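Local structure of geranyltranstransferase (Agrobacterium tumefaciens, 2H8O) at residues L53-E61 with L74-L82; G84-I94 with L108-C119. The protein probably catalyses the condensation of geranyl diphosphate with isopentenyl diphosphate to give farnesyl diphosphate, as a geranyltranstransferase of the polyprenyl synthetase family. All blocks are in the same frame, centred on the assembly; numbering follows the deposited sequence.

Contact 1 (L53-E61 with L74-L82); sequences LLGHLLSGE and LEAMRHGVL
The guanidinium of R78 meets the backbone of L58, S59 and G60 with its edge, while L74, one helical turn earlier, lies over one of its faces, the L74 CG atom 3.7 Å above the plane and offset toward the rim. R78 NH1 donates to L58 O at 2.8 Å, in the plane of that carbonyl but 18° out of the guanidinium plane; the N-H is bent, at 142°. R78 NE reaches the same L58 O at 3.1 Å in a weak bond, so one carbonyl grips two nitrogens. The one N-H of NE is shared, also pointing weakly at a water that donates to G55 O at 2.6 Å, one turn back up the helix.

L74 CD2 presses against G60 CA at 3.5 Å and also touches S59 O, covering the chain where it leaves the helix. Deeper in, L58 fans its methyls over the facing helix. With CG anti to the carbonyl carbon (chi1 -64°), its CD1 meets V81 CG2 at 3.9 Å and its CD2 meets the M77 methyl, CE, also at 3.9 Å. L54 CD1 continues this apolar seam one turn away, 3.8 Å from V81 CG1. M77 packs in addition on I191 of the second subunit.

R63 and R69 bind further carbonyls at this end of helix 34-57, R63 also holding S59 OG. The arrangement is a helix C-terminus whose carbonyls are taken up by arginine side chains, here docking helix 34-57 on helix 71-82 in the all-helical isoprenoid synthase fold.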
ATOM      1  N   LEU A  53      11.277 -17.381  -0.573  1.00 15.85           N
ATOM      2  CA  LEU A  53      11.033 -16.299  -1.538  1.00 16.07           C
ATOM      3  C   LEU A  53      11.047 -14.940  -0.831  1.00 15.97           C
ATOM      4  O   LEU A  53      11.657 -13.984  -1.314  1.00 16.26           O
ATOM      5  CB  LEU A  53       9.734 -16.523  -2.288  1.00 16.07           C
ATOM      6  CG  LEU A  53       9.382 -15.433  -3.304  1.00 15.65           C
ATOM      7  CD1 LEU A  53      10.429 -15.279  -4.407  1.00 18.66           C
ATOM      8  CD2 LEU A  53       8.042 -15.746  -3.941  1.00 17.32           C
ATOM      9  N   LEU A  54      10.396 -14.853   0.326  1.00 16.41           N
ATOM     10  CA  LEU A  54      10.440 -13.612   1.130  1.00 16.63           C
ATOM     11  C   LEU A  54      11.875 -13.149   1.428  1.00 16.50           C
ATOM     12  O   LEU A  54      12.194 -11.969   1.314  1.00 16.99           O
ATOM     13  CB  LEU A  54       9.654 -13.802   2.419  1.00 16.86           C
ATOM     14  CG  LEU A  54       8.140 -13.795   2.220  1.00 17.00           C
ATOM     15  CD1 LEU A  54       7.450 -14.378   3.458  1.00 18.09           C
ATOM     16  CD2 LEU A  54       7.628 -12.374   1.899  1.00 19.57           C
ATOM     17  N   GLY A  55      12.755 -14.082   1.776  1.00 16.52           N
ATOM     18  CA  GLY A  55      14.136 -13.715   2.060  1.00 17.15           C
ATOM     19  C   GLY A  55      14.798 -13.111   0.841  1.00 17.55           C
ATOM     20  O   GLY A  55      15.588 -12.164   0.937  1.00 18.02           O
ATOM     21  N   HIS A  56      14.493 -13.696  -0.307  1.00 18.52           N
ATOM     22  CA  HIS A  56      14.980 -13.213  -1.578  1.00 18.92           C
ATOM     23  C   HIS A  56      14.416 -11.815  -1.877  1.00 18.95           C
ATOM     24  O   HIS A  56      15.162 -10.895  -2.217  1.00 19.64           O
ATOM     25  CB  HIS A  56      14.598 -14.208  -2.668  1.00 19.91           C
ATOM     26  CG  HIS A  56      15.027 -13.798  -4.032  1.00 21.59           C
ATOM     27  ND1 HIS A  56      16.352 -13.753  -4.403  1.00 27.16           N
ATOM     28  CD2 HIS A  56      14.313 -13.419  -5.117  1.00 25.70           C
ATOM     29  CE1 HIS A  56      16.439 -13.361  -5.662  1.00 28.28           C
ATOM     30  NE2 HIS A  56      15.219 -13.160  -6.121  1.00 28.34           N
ATOM     31  N   LEU A  57      13.109 -11.648  -1.687  1.00 17.78           N
ATOM     32  CA  LEU A  57      12.455 -10.359  -1.976  1.00 18.24           C
ATOM     33  C   LEU A  57      12.885  -9.241  -1.023  1.00 18.83           C
ATOM     34  O   LEU A  57      12.735  -8.055  -1.353  1.00 18.89           O
ATOM     35  CB  LEU A  57      10.935 -10.519  -1.947  1.00 18.97           C
ATOM     36  CG  LEU A  57      10.313 -11.416  -3.017  1.00 19.81           C
ATOM     37  CD1 LEU A  57       8.874 -11.776  -2.686  1.00 20.60           C
ATOM     38  CD2 LEU A  57      10.372 -10.717  -4.369  1.00 22.49           C
ATOM     39  N   LEU A  58      13.391  -9.623   0.155  1.00 18.03           N
ATOM     40  CA  LEU A  58      13.879  -8.669   1.164  1.00 18.37           C
ATOM     41  C   LEU A  58      15.412  -8.579   1.173  1.00 18.58           C
ATOM     42  O   LEU A  58      16.001  -8.054   2.105  1.00 17.80           O
ATOM     43  CB  LEU A  58      13.317  -9.020   2.550  1.00 18.98           C
ATOM     44  CG  LEU A  58      11.788  -8.902   2.657  1.00 19.36           C
ATOM     45  CD1 LEU A  58      11.303  -9.478   3.992  1.00 21.53           C
ATOM     46  CD2 LEU A  58      11.357  -7.437   2.517  1.00 19.85           C
ATOM     47  N   SER A  59      16.059  -9.017   0.101  1.00 18.96           N
ATOM     48  CA  SER A  59      17.511  -8.891   0.039  1.00 19.00           C
ATOM     49  C   SER A  59      17.906  -7.421  -0.087  1.00 19.18           C
ATOM     50  O   SER A  59      17.079  -6.563  -0.407  1.00 17.95           O
ATOM     51  CB  SER A  59      18.086  -9.713  -1.108  1.00 20.45           C
ATOM     52  OG  SER A  59      17.734  -9.134  -2.341  1.00 22.85           O
ATOM     53  N   GLY A  60      19.178  -7.146   0.166  1.00 19.72           N
ATOM     54  CA  GLY A  60      19.654  -5.784   0.258  1.00 20.06           C
ATOM     55  C   GLY A  60      19.919  -5.085  -1.058  1.00 20.43           C
ATOM     56  O   GLY A  60      20.151  -3.882  -1.081  1.00 20.10           O
ATOM     57  N   GLU A  61      19.925  -5.825  -2.154  1.00 21.19           N
ATOM     58  CA  GLU A  61      20.208  -5.294  -3.498  0.50 21.59           C
ATOM     59  C   GLU A  61      19.041  -4.453  -3.983  1.00 21.31           C
ATOM     60  O   GLU A  61      17.897  -4.922  -3.924  1.00 21.58           O
ATOM     61  CB  GLU A  61      20.434  -6.452  -4.494  0.50 22.09           C
ATOM     62  CG  GLU A  61      19.730  -7.766  -4.090  0.50 23.02           C
ATOM     63  CD  GLU A  61      19.482  -8.739  -5.224  0.50 24.53           C
ATOM     64  OE1 GLU A  61      20.207  -8.691  -6.244  0.50 29.46           O
ATOM     65  OE2 GLU A  61      18.556  -9.574  -5.075  0.50 29.21           O
ATOM     66  N   LEU A  74      15.296  -2.089   6.219  1.00 16.74           N
ATOM     67  CA  LEU A  74      15.185  -3.435   5.668  1.00 16.82           C
ATOM     68  C   LEU A  74      15.268  -4.498   6.767  1.00 16.52           C
ATOM     69  O   LEU A  74      14.508  -5.435   6.778  1.00 17.29           O
ATOM     70  CB  LEU A  74      16.246  -3.625   4.575  1.00 17.42           C
ATOM     71  CG  LEU A  74      16.165  -4.825   3.652  1.00 19.08           C
ATOM     72  CD1 LEU A  74      14.828  -4.867   2.959  1.00 18.74           C
ATOM     73  CD2 LEU A  74      17.325  -4.801   2.638  1.00 19.35           C
ATOM     74  N   GLU A  75      16.177  -4.338   7.725  1.00 16.04           N
ATOM     75  CA  GLU A  75      16.241  -5.262   8.873  1.00 17.03           C
ATOM     76  C   GLU A  75      14.922  -5.285   9.666  1.00 16.50           C
ATOM     77  O   GLU A  75      14.488  -6.338  10.122  1.00 17.44           O
ATOM     78  CB  GLU A  75      17.414  -4.875   9.783  1.00 17.69           C
ATOM     79  CG  GLU A  75      18.772  -5.216   9.202  1.00 20.53           C
ATOM     80  CD  GLU A  75      19.926  -4.745  10.067  1.00 22.49           C
ATOM     81  OE1 GLU A  75      19.689  -4.230  11.187  1.00 30.81           O
ATOM     82  OE2 GLU A  75      21.104  -4.885   9.624  1.00 30.03           O
ATOM     83  N   ALA A  76      14.307  -4.118   9.833  1.00 15.74           N
ATOM     84  CA  ALA A  76      13.038  -4.003  10.553  1.00 14.91           C
ATOM     85  C   ALA A  76      11.924  -4.736   9.817  1.00 15.37           C
ATOM     86  O   ALA A  76      11.097  -5.422  10.441  1.00 15.34           O
ATOM     87  CB  ALA A  76      12.675  -2.521  10.781  1.00 14.37           C
ATOM     88  N   MET A  77      11.904  -4.588   8.485  1.00 15.08           N
ATOM     89  CA  MET A  77      10.958  -5.315   7.636  1.00 14.30           C
ATOM     90  C   MET A  77      11.157  -6.825   7.800  1.00 14.60           C
ATOM     91  O   MET A  77      10.193  -7.556   7.970  1.00 15.50           O
ATOM     92  CB  MET A  77      11.087  -4.919   6.154  1.00 14.34           C
ATOM     93  CG  MET A  77      10.780  -3.437   5.846  1.00 14.10           C
ATOM     94  SD  MET A  77      11.282  -2.864   4.155  1.00 10.90           S
ATOM     95  CE  MET A  77      10.091  -3.795   3.145  1.00 15.46           C
ATOM     96  N   ARG A  78      12.400  -7.296   7.710  1.00 14.37           N
ATOM     97  CA  ARG A  78      12.687  -8.710   7.902  1.00 15.65           C
ATOM     98  C   ARG A  78      12.236  -9.205   9.276  1.00 15.30           C
ATOM     99  O   ARG A  78      11.694 -10.317   9.400  1.00 16.33           O
ATOM    100  CB  ARG A  78      14.166  -8.987   7.727  1.00 15.78           C
ATOM    101  CG  ARG A  78      14.713  -8.807   6.325  1.00 16.40           C
ATOM    102  CD  ARG A  78      16.224  -8.952   6.340  1.00 18.51           C
ATOM    103  NE  ARG A  78      16.802  -8.652   5.033  1.00 19.34           N
ATOM    104  CZ  ARG A  78      17.969  -8.051   4.832  1.00 22.36           C
ATOM    105  NH1 ARG A  78      18.388  -7.840   3.591  1.00 21.94           N
ATOM    106  NH2 ARG A  78      18.741  -7.672   5.859  1.00 24.04           N
ATOM    107  N   HIS A  79      12.450  -8.383  10.302  1.00 15.49           N
ATOM    108  CA  HIS A  79      12.036  -8.737  11.656  1.00 15.77           C
ATOM    109  C   HIS A  79      10.515  -8.893  11.707  1.00 16.27           C
ATOM    110  O   HIS A  79       9.991  -9.830  12.309  1.00 16.52           O
ATOM    111  CB  HIS A  79      12.508  -7.706  12.684  1.00 16.14           C
ATOM    112  CG  HIS A  79      12.341  -8.170  14.101  1.00 16.22           C
ATOM    113  ND1 HIS A  79      13.162  -9.118  14.670  1.00 21.02           N
ATOM    114  CD2 HIS A  79      11.417  -7.857  15.042  1.00 17.75           C
ATOM    115  CE1 HIS A  79      12.769  -9.347  15.912  1.00 20.35           C
ATOM    116  NE2 HIS A  79      11.718  -8.587  16.165  1.00 18.51           N
ATOM    117  N   GLY A  80       9.807  -7.978  11.055  1.00 16.08           N
ATOM    118  CA  GLY A  80       8.354  -8.029  11.008  1.00 16.39           C
ATOM    119  C   GLY A  80       7.856  -9.298  10.344  1.00 16.67           C
ATOM    120  O   GLY A  80       6.891  -9.921  10.789  1.00 18.32           O
ATOM    121  N   VAL A  81       8.532  -9.698   9.274  1.00 16.53           N
ATOM    122  CA  VAL A  81       8.192 -10.936   8.564  1.00 17.09           C
ATOM    123  C   VAL A  81       8.567 -12.181   9.391  1.00 18.49           C
ATOM    124  O   VAL A  81       7.794 -13.132   9.467  1.00 18.73           O
ATOM    125  CB  VAL A  81       8.808 -10.964   7.162  1.00 16.59           C
ATOM    126  CG1 VAL A  81       8.595 -12.299   6.479  1.00 17.46           C
ATOM    127  CG2 VAL A  81       8.202  -9.862   6.292  1.00 17.07           C
ATOM    128  N   LEU A  82       9.718 -12.160  10.038  1.00 19.49           N
ATOM    129  CA  LEU A  82      10.140 -13.260  10.914  1.00 20.89           C
ATOM    130  C   LEU A  82       9.092 -13.594  11.972  1.00 21.73           C
ATOM    131  O   LEU A  82       8.841 -14.772  12.247  1.00 23.50           O
ATOM    132  CB  LEU A  82      11.456 -12.894  11.615  1.00 20.97           C
ATOM    133  CG  LEU A  82      12.056 -14.041  12.421  1.00 21.73           C
ATOM    134  CD1 LEU A  82      12.553 -15.111  11.479  1.00 24.62           C
ATOM    135  CD2 LEU A  82      13.175 -13.486  13.285  1.00 22.71           C
TER
HETATM  136  O   HOH W   1      16.657 -11.061   3.085  1.00 23.93           O

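Contact 2 (G84-I94 with L108-C119); sequences GGKRLRPFLVI and LHVGAALECLHC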
ATOM      1  N   GLY A  84       5.822 -13.180  11.868  1.00 22.10           N
ATOM      2  CA  GLY A  84       4.485 -13.211  11.285  1.00 22.80           C
ATOM      3  C   GLY A  84       3.616 -14.420  11.521  1.00 22.32           C
ATOM      4  O   GLY A  84       2.393 -14.365  11.266  1.00 22.34           O
ATOM      5  N   GLY A  85       4.223 -15.508  12.001  1.00 22.26           N
ATOM      6  CA  GLY A  85       3.473 -16.717  12.344  1.00 21.99           C
ATOM      7  C   GLY A  85       3.632 -17.870  11.376  1.00 21.68           C
ATOM      8  O   GLY A  85       4.650 -18.004  10.709  1.00 23.02           O
ATOM      9  N   LYS A  86       2.586 -18.694  11.301  1.00 21.93           N
ATOM     10  CA  LYS A  86       2.665 -19.999  10.666  1.00 21.11           C
ATOM     11  C   LYS A  86       2.362 -20.017   9.150  1.00 20.07           C
ATOM     12  O   LYS A  86       2.375 -21.088   8.534  1.00 19.53           O
ATOM     13  CB  LYS A  86       1.726 -20.972  11.395  1.00 23.31           C
ATOM     14  CG  LYS A  86       2.088 -21.190  12.876  1.00 25.76           C
ATOM     15  CD  LYS A  86       3.578 -21.402  13.099  1.00 29.70           C
ATOM     16  CE  LYS A  86       3.879 -22.085  14.433  1.00 29.51           C
ATOM     17  NZ  LYS A  86       3.698 -23.572  14.352  1.00 34.19           N
ATOM     18  N   ARG A  87       2.123 -18.851   8.552  1.00 18.28           N
ATOM     19  CA  ARG A  87       1.997 -18.708   7.110  1.00 16.96           C
ATOM     20  C   ARG A  87       0.732 -19.380   6.538  1.00 16.01           C
ATOM     21  O   ARG A  87       0.721 -19.844   5.409  1.00 16.57           O
ATOM     22  CB  ARG A  87       3.245 -19.213   6.371  1.00 16.08           C
ATOM     23  CG  ARG A  87       4.561 -18.834   7.012  1.00 15.99           C
ATOM     24  CD  ARG A  87       4.774 -17.329   7.180  1.00 16.30           C
ATOM     25  NE  ARG A  87       6.091 -17.101   7.753  1.00 15.95           N
ATOM     26  CZ  ARG A  87       6.563 -15.933   8.185  1.00 16.42           C
ATOM     27  NH1 ARG A  87       5.823 -14.839   8.139  1.00 16.54           N
ATOM     28  NH2 ARG A  87       7.789 -15.887   8.699  1.00 18.19           N
ATOM     29  N   LEU A  88      -0.354 -19.340   7.294  1.00 15.55           N
ATOM     30  CA  LEU A  88      -1.636 -19.848   6.795  1.00 16.05           C
ATOM     31  C   LEU A  88      -2.096 -19.132   5.533  1.00 15.30           C
ATOM     32  O   LEU A  88      -2.672 -19.750   4.631  1.00 15.30           O
ATOM     33  CB  LEU A  88      -2.710 -19.724   7.877  1.00 16.59           C
ATOM     34  CG  LEU A  88      -4.097 -20.176   7.459  1.00 17.60           C
ATOM     35  CD1 LEU A  88      -4.098 -21.659   7.124  1.00 18.91           C
ATOM     36  CD2 LEU A  88      -5.127 -19.846   8.537  1.00 18.33           C
ATOM     37  N   ARG A  89      -1.912 -17.813   5.468  1.00 15.64           N
ATOM     38  CA  ARG A  89      -2.431 -17.075   4.311  1.00 15.84           C
ATOM     39  C   ARG A  89      -1.729 -17.491   2.984  1.00 16.28           C
ATOM     40  O   ARG A  89      -2.408 -17.841   2.012  1.00 16.61           O
ATOM     41  CB  ARG A  89      -2.422 -15.568   4.579  1.00 16.43           C
ATOM     42  CG  ARG A  89      -3.454 -15.238   5.654  1.00 16.64           C
ATOM     43  CD  ARG A  89      -3.281 -13.869   6.275  1.00 15.61           C
ATOM     44  NE  ARG A  89      -4.134 -13.705   7.457  1.00 16.96           N
ATOM     45  CZ  ARG A  89      -3.873 -14.232   8.648  1.00 16.75           C
ATOM     46  NH1 ARG A  89      -2.773 -14.968   8.857  1.00 18.81           N
ATOM     47  NH2 ARG A  89      -4.708 -14.026   9.652  1.00 18.77           N
ATOM     48  N   PRO A  90      -0.380 -17.488   2.949  1.00 16.38           N
ATOM     49  CA  PRO A  90       0.282 -18.069   1.782  1.00 16.35           C
ATOM     50  C   PRO A  90      -0.098 -19.524   1.492  1.00 15.88           C
ATOM     51  O   PRO A  90      -0.213 -19.903   0.333  1.00 16.03           O
ATOM     52  CB  PRO A  90       1.773 -17.973   2.116  1.00 17.35           C
ATOM     53  CG  PRO A  90       1.897 -17.224   3.319  1.00 17.80           C
ATOM     54  CD  PRO A  90       0.576 -16.856   3.876  1.00 16.57           C
ATOM     55  N   PHE A  91      -0.282 -20.327   2.537  1.00 15.96           N
ATOM     56  CA  PHE A  91      -0.698 -21.706   2.366  1.00 15.80           C
ATOM     57  C   PHE A  91      -1.978 -21.758   1.538  1.00 15.54           C
ATOM     58  O   PHE A  91      -2.104 -22.548   0.583  1.00 15.89           O
ATOM     59  CB  PHE A  91      -0.919 -22.380   3.722  1.00 17.12           C
ATOM     60  CG  PHE A  91      -1.628 -23.682   3.632  1.00 17.03           C
ATOM     61  CD1 PHE A  91      -0.929 -24.876   3.561  1.00 18.51           C
ATOM     62  CD2 PHE A  91      -3.016 -23.726   3.600  1.00 18.98           C
ATOM     63  CE1 PHE A  91      -1.625 -26.085   3.473  1.00 20.42           C
ATOM     64  CE2 PHE A  91      -3.686 -24.935   3.506  1.00 20.58           C
ATOM     65  CZ  PHE A  91      -2.998 -26.089   3.450  1.00 21.39           C
ATOM     66  N   LEU A  92      -2.939 -20.908   1.907  1.00 15.34           N
ATOM     67  CA  LEU A  92      -4.241 -20.917   1.251  1.00 15.50           C
ATOM     68  C   LEU A  92      -4.137 -20.474  -0.215  1.00 15.02           C
ATOM     69  O   LEU A  92      -4.791 -21.053  -1.104  1.00 16.24           O
ATOM     70  CB  LEU A  92      -5.250 -20.057   2.026  1.00 14.98           C
ATOM     71  CG  LEU A  92      -5.663 -20.616   3.400  1.00 15.45           C
ATOM     72  CD1 LEU A  92      -6.370 -19.539   4.230  1.00 16.17           C
ATOM     73  CD2 LEU A  92      -6.538 -21.858   3.252  1.00 17.83           C
ATOM     74  N   VAL A  93      -3.307 -19.473  -0.490  1.00 14.99           N
ATOM     75  CA  VAL A  93      -3.065 -19.051  -1.873  1.00 15.23           C
ATOM     76  C   VAL A  93      -2.462 -20.202  -2.710  1.00 15.33           C
ATOM     77  O   VAL A  93      -2.984 -20.591  -3.784  1.00 16.06           O
ATOM     78  CB  VAL A  93      -2.167 -17.819  -1.950  1.00 15.30           C
ATOM     79  CG1 VAL A  93      -1.894 -17.476  -3.421  1.00 15.39           C
ATOM     80  CG2 VAL A  93      -2.807 -16.625  -1.210  1.00 14.95           C
ATOM     81  N   ILE A  94      -1.375 -20.757  -2.201  1.00 15.87           N
ATOM     82  CA  ILE A  94      -0.668 -21.845  -2.872  1.00 15.25           C
ATOM     83  C   ILE A  94      -1.617 -23.012  -3.145  1.00 15.00           C
ATOM     84  O   ILE A  94      -1.628 -23.587  -4.239  1.00 15.98           O
ATOM     85  CB  ILE A  94       0.534 -22.303  -2.007  1.00 15.56           C
ATOM     86  CG1 ILE A  94       1.623 -21.209  -1.991  1.00 15.96           C
ATOM     87  CG2 ILE A  94       1.108 -23.637  -2.530  1.00 15.92           C
ATOM     88  CD1 ILE A  94       2.634 -21.353  -0.889  1.00 16.25           C
ATOM     89  N   LEU A 108       3.103 -18.817  -5.441  1.00 15.06           N
ATOM     90  CA  LEU A 108       4.131 -18.518  -4.451  1.00 15.37           C
ATOM     91  C   LEU A 108       4.366 -17.002  -4.319  1.00 15.34           C
ATOM     92  O   LEU A 108       4.471 -16.478  -3.206  1.00 16.01           O
ATOM     93  CB  LEU A 108       5.426 -19.238  -4.811  1.00 15.32           C
ATOM     94  CG  LEU A 108       6.525 -19.191  -3.767  1.00 16.37           C
ATOM     95  CD1 LEU A 108       6.122 -19.956  -2.513  1.00 20.59           C
ATOM     96  CD2 LEU A 108       7.826 -19.731  -4.348  1.00 17.29           C
ATOM     97  N   HIS A 109       4.434 -16.302  -5.453  1.00 14.67           N
ATOM     98  CA  HIS A 109       4.652 -14.846  -5.436  1.00 14.76           C
ATOM     99  C   HIS A 109       3.482 -14.136  -4.787  1.00 14.26           C
ATOM    100  O   HIS A 109       3.675 -13.261  -3.942  1.00 14.98           O
ATOM    101  CB  HIS A 109       4.898 -14.330  -6.857  1.00 14.49           C
ATOM    102  CG  HIS A 109       6.318 -14.484  -7.278  1.00 15.02           C
ATOM    103  ND1 HIS A 109       6.906 -15.718  -7.455  1.00 17.76           N
ATOM    104  CD2 HIS A 109       7.299 -13.573  -7.445  1.00 14.63           C
ATOM    105  CE1 HIS A 109       8.186 -15.558  -7.743  1.00 15.44           C
ATOM    106  NE2 HIS A 109       8.451 -14.266  -7.746  1.00 18.78           N
ATOM    107  N   VAL A 110       2.257 -14.507  -5.179  1.00 14.27           N
ATOM    108  CA  VAL A 110       1.066 -13.863  -4.572  1.00 14.70           C
ATOM    109  C   VAL A 110       0.946 -14.189  -3.081  1.00 14.88           C
ATOM    110  O   VAL A 110       0.613 -13.312  -2.287  1.00 15.50           O
ATOM    111  CB  VAL A 110      -0.207 -14.218  -5.340  1.00 14.35           C
ATOM    112  CG1 VAL A 110      -1.437 -13.643  -4.656  1.00 13.88           C
ATOM    113  CG2 VAL A 110      -0.067 -13.710  -6.767  1.00 14.71           C
ATOM    114  N   GLY A 111       1.260 -15.426  -2.690  1.00 15.07           N
ATOM    115  CA  GLY A 111       1.298 -15.789  -1.271  1.00 15.55           C
ATOM    116  C   GLY A 111       2.298 -14.937  -0.505  1.00 14.72           C
ATOM    117  O   GLY A 111       2.010 -14.460   0.593  1.00 15.36           O
ATOM    118  N   ALA A 112       3.485 -14.737  -1.077  1.00 15.12           N
ATOM    119  CA  ALA A 112       4.502 -13.897  -0.430  1.00 15.21           C
ATOM    120  C   ALA A 112       4.012 -12.459  -0.254  1.00 15.34           C
ATOM    121  O   ALA A 112       4.221 -11.848   0.776  1.00 15.48           O
ATOM    122  CB  ALA A 112       5.830 -13.926  -1.201  1.00 15.85           C
ATOM    123  N   ALA A 113       3.389 -11.926  -1.299  1.00 15.19           N
ATOM    124  CA  ALA A 113       2.804 -10.592  -1.245  1.00 15.52           C
ATOM    125  C   ALA A 113       1.799 -10.491  -0.125  1.00 15.36           C
ATOM    126  O   ALA A 113       1.834  -9.540   0.683  1.00 15.46           O
ATOM    127  CB  ALA A 113       2.126 -10.254  -2.543  1.00 15.68           C
ATOM    128  N   LEU A 114       0.897 -11.467  -0.071  1.00 15.52           N
ATOM    129  CA  LEU A 114      -0.143 -11.466   0.958  1.00 15.20           C
ATOM    130  C   LEU A 114       0.461 -11.563   2.358  1.00 15.55           C
ATOM    131  O   LEU A 114      -0.006 -10.910   3.311  1.00 15.49           O
ATOM    132  CB  LEU A 114      -1.127 -12.604   0.709  1.00 15.34           C
ATOM    133  CG  LEU A 114      -2.263 -12.765   1.726  1.00 15.62           C
ATOM    134  CD1 LEU A 114      -3.101 -11.468   1.846  1.00 17.13           C
ATOM    135  CD2 LEU A 114      -3.138 -13.962   1.360  1.00 16.26           C
ATOM    136  N   GLU A 115       1.519 -12.358   2.489  1.00 15.20           N
ATOM    137  CA  GLU A 115       2.206 -12.458   3.762  1.00 15.43           C
ATOM    138  C   GLU A 115       2.865 -11.138   4.179  1.00 15.24           C
ATOM    139  O   GLU A 115       2.857 -10.763   5.377  1.00 15.71           O
ATOM    140  CB  GLU A 115       3.209 -13.617   3.745  1.00 16.41           C
ATOM    141  CG  GLU A 115       3.763 -13.987   5.130  1.00 16.15           C
ATOM    142  CD  GLU A 115       2.738 -14.448   6.176  1.00 17.15           C
ATOM    143  OE1 GLU A 115       1.568 -14.735   5.849  1.00 17.05           O
ATOM    144  OE2 GLU A 115       3.102 -14.548   7.361  1.00 17.41           O
ATOM    145  N   CYS A 116       3.474 -10.431   3.225  1.00 15.41           N
ATOM    146  CA  CYS A 116       4.050  -9.124   3.531  1.00 15.25           C
ATOM    147  C   CYS A 116       2.965  -8.214   4.093  1.00 15.44           C
ATOM    148  O   CYS A 116       3.174  -7.507   5.057  1.00 16.16           O
ATOM    149  CB  CYS A 116       4.647  -8.455   2.300  1.00 16.43           C
ATOM    150  SG  CYS A 116       6.249  -9.109   1.843  1.00 17.96           S
ATOM    151  N   LEU A 117       1.783  -8.239   3.465  1.00 14.69           N
ATOM    152  CA  LEU A 117       0.686  -7.381   3.925  1.00 15.08           C
ATOM    153  C   LEU A 117       0.222  -7.827   5.328  1.00 15.13           C
ATOM    154  O   LEU A 117       0.042  -6.998   6.227  1.00 15.51           O
ATOM    155  CB  LEU A 117      -0.440  -7.370   2.884  1.00 15.38           C
ATOM    156  CG  LEU A 117      -1.437  -6.201   3.037  1.00 15.26           C
ATOM    157  CD1 LEU A 117      -2.037  -5.760   1.696  1.00 16.04           C
ATOM    158  CD2 LEU A 117      -2.474  -6.539   4.070  1.00 17.31           C
ATOM    159  N   HIS A 118      -0.013  -9.123   5.499  1.00 15.21           N
ATOM    160  CA  HIS A 118      -0.344  -9.614   6.831  1.00 15.44           C
ATOM    161  C   HIS A 118       0.670  -9.124   7.883  1.00 15.41           C
ATOM    162  O   HIS A 118       0.305  -8.626   8.942  1.00 15.28           O
ATOM    163  CB  HIS A 118      -0.430 -11.154   6.822  1.00 15.53           C
ATOM    164  CG  HIS A 118      -0.528 -11.755   8.185  1.00 16.30           C
ATOM    165  ND1 HIS A 118      -1.590 -11.511   9.039  1.00 17.47           N
ATOM    166  CD2 HIS A 118       0.309 -12.592   8.844  1.00 17.42           C
ATOM    167  CE1 HIS A 118      -1.393 -12.178  10.165  1.00 18.84           C
ATOM    168  NE2 HIS A 118      -0.245 -12.837  10.074  1.00 18.79           N
ATOM    169  N   CYS A 119       1.952  -9.265   7.591  1.00 15.93           N
ATOM    170  CA  CYS A 119       2.977  -8.895   8.543  1.00 15.97           C
ATOM    171  C   CYS A 119       3.014  -7.390   8.800  1.00 15.33           C
ATOM    172  O   CYS A 119       3.270  -6.970   9.925  1.00 16.01           O
ATOM    173  CB  CYS A 119       4.339  -9.408   8.115  1.00 16.49           C
ATOM    174  SG  CYS A 119       4.457 -11.225   8.172  1.00 17.24           S
TER
HETATM  175  O   HOH W   2       1.756 -16.022   9.112  1.00 16.75           O
HETATM  176  O   HOH W   3      -0.450 -15.894   7.260  1.00 14.15           O
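R89 lies with its CB on L114 CD2, at 3.7 Å, and its outer half, from CD onward, on H118. CG stands anti to the carbonyl carbon (chi1 -68°) and the chain runs extended to NE, taking CD past the CB and CG of H118 and bringing NE to 3.7 Å from H118 ND1. CZ lies above the CE1-ND1 side of the imidazole, NH1 over H118 CE1 at 3.4 Å, and NH2 over the same corner, a little farther off. Guanidinium and ring stack nearly flat, planes 8° and centres 3.8 Å apart. NH1 also donates, in the guanidinium plane, to a water that bridges R89 N and E115 OE1.

R89 belongs to segment G84-P90, whose sequence GGKRLRP is a family signature that in related prenyl synthases helps form the isopentenyl diphosphate site; H118 faces it from helix 104-125, and both positions are consistent with such a role.

At the ring edge H118 NE2 donates in plane to G84 O at 3.3 Å, a long, bent bond that, with the stack on one face, helps set the ring's rotation. E115 holds the same turn: R87 NH1 gives its OE2 a nearly straight 2.8 Å hydrogen bond, part of a salt bridge, on the anti side and somewhat out of the carboxylate plane; a second water links OE2 to G84 O and R87 N. E115 OE1 lies against P90 CD at 3.1 Å. Helices 88-94 and 108-119 run antiparallel at 155°, axes 8.1 Å apart, with P90 against the backbone of G111 and V93 between V110 and L114.

How the contacts relate
Contact 1 closes before contact 2 opens along the chain, helix 71-82 of the first being followed by helix 88-99 of the second. Their centres are about 14 Å apart; contact 2 lies near the middle of the chain and contact 1 toward its periphery. R87 ties them together: its NH2 probably donates to V81 O at the end of helix 71-82, while its NE pairs with E51 of helix 34-57. L54 also bridges, packing its CD2 on C116 of helix 104-125. Helix 34-57 thus forms one side of contact 1 and also covers contact 2 through E51 and L54, so that the pair of helices 34-57 and 71-82 is joined to the G84-P90 segment, which probably serves substrate binding.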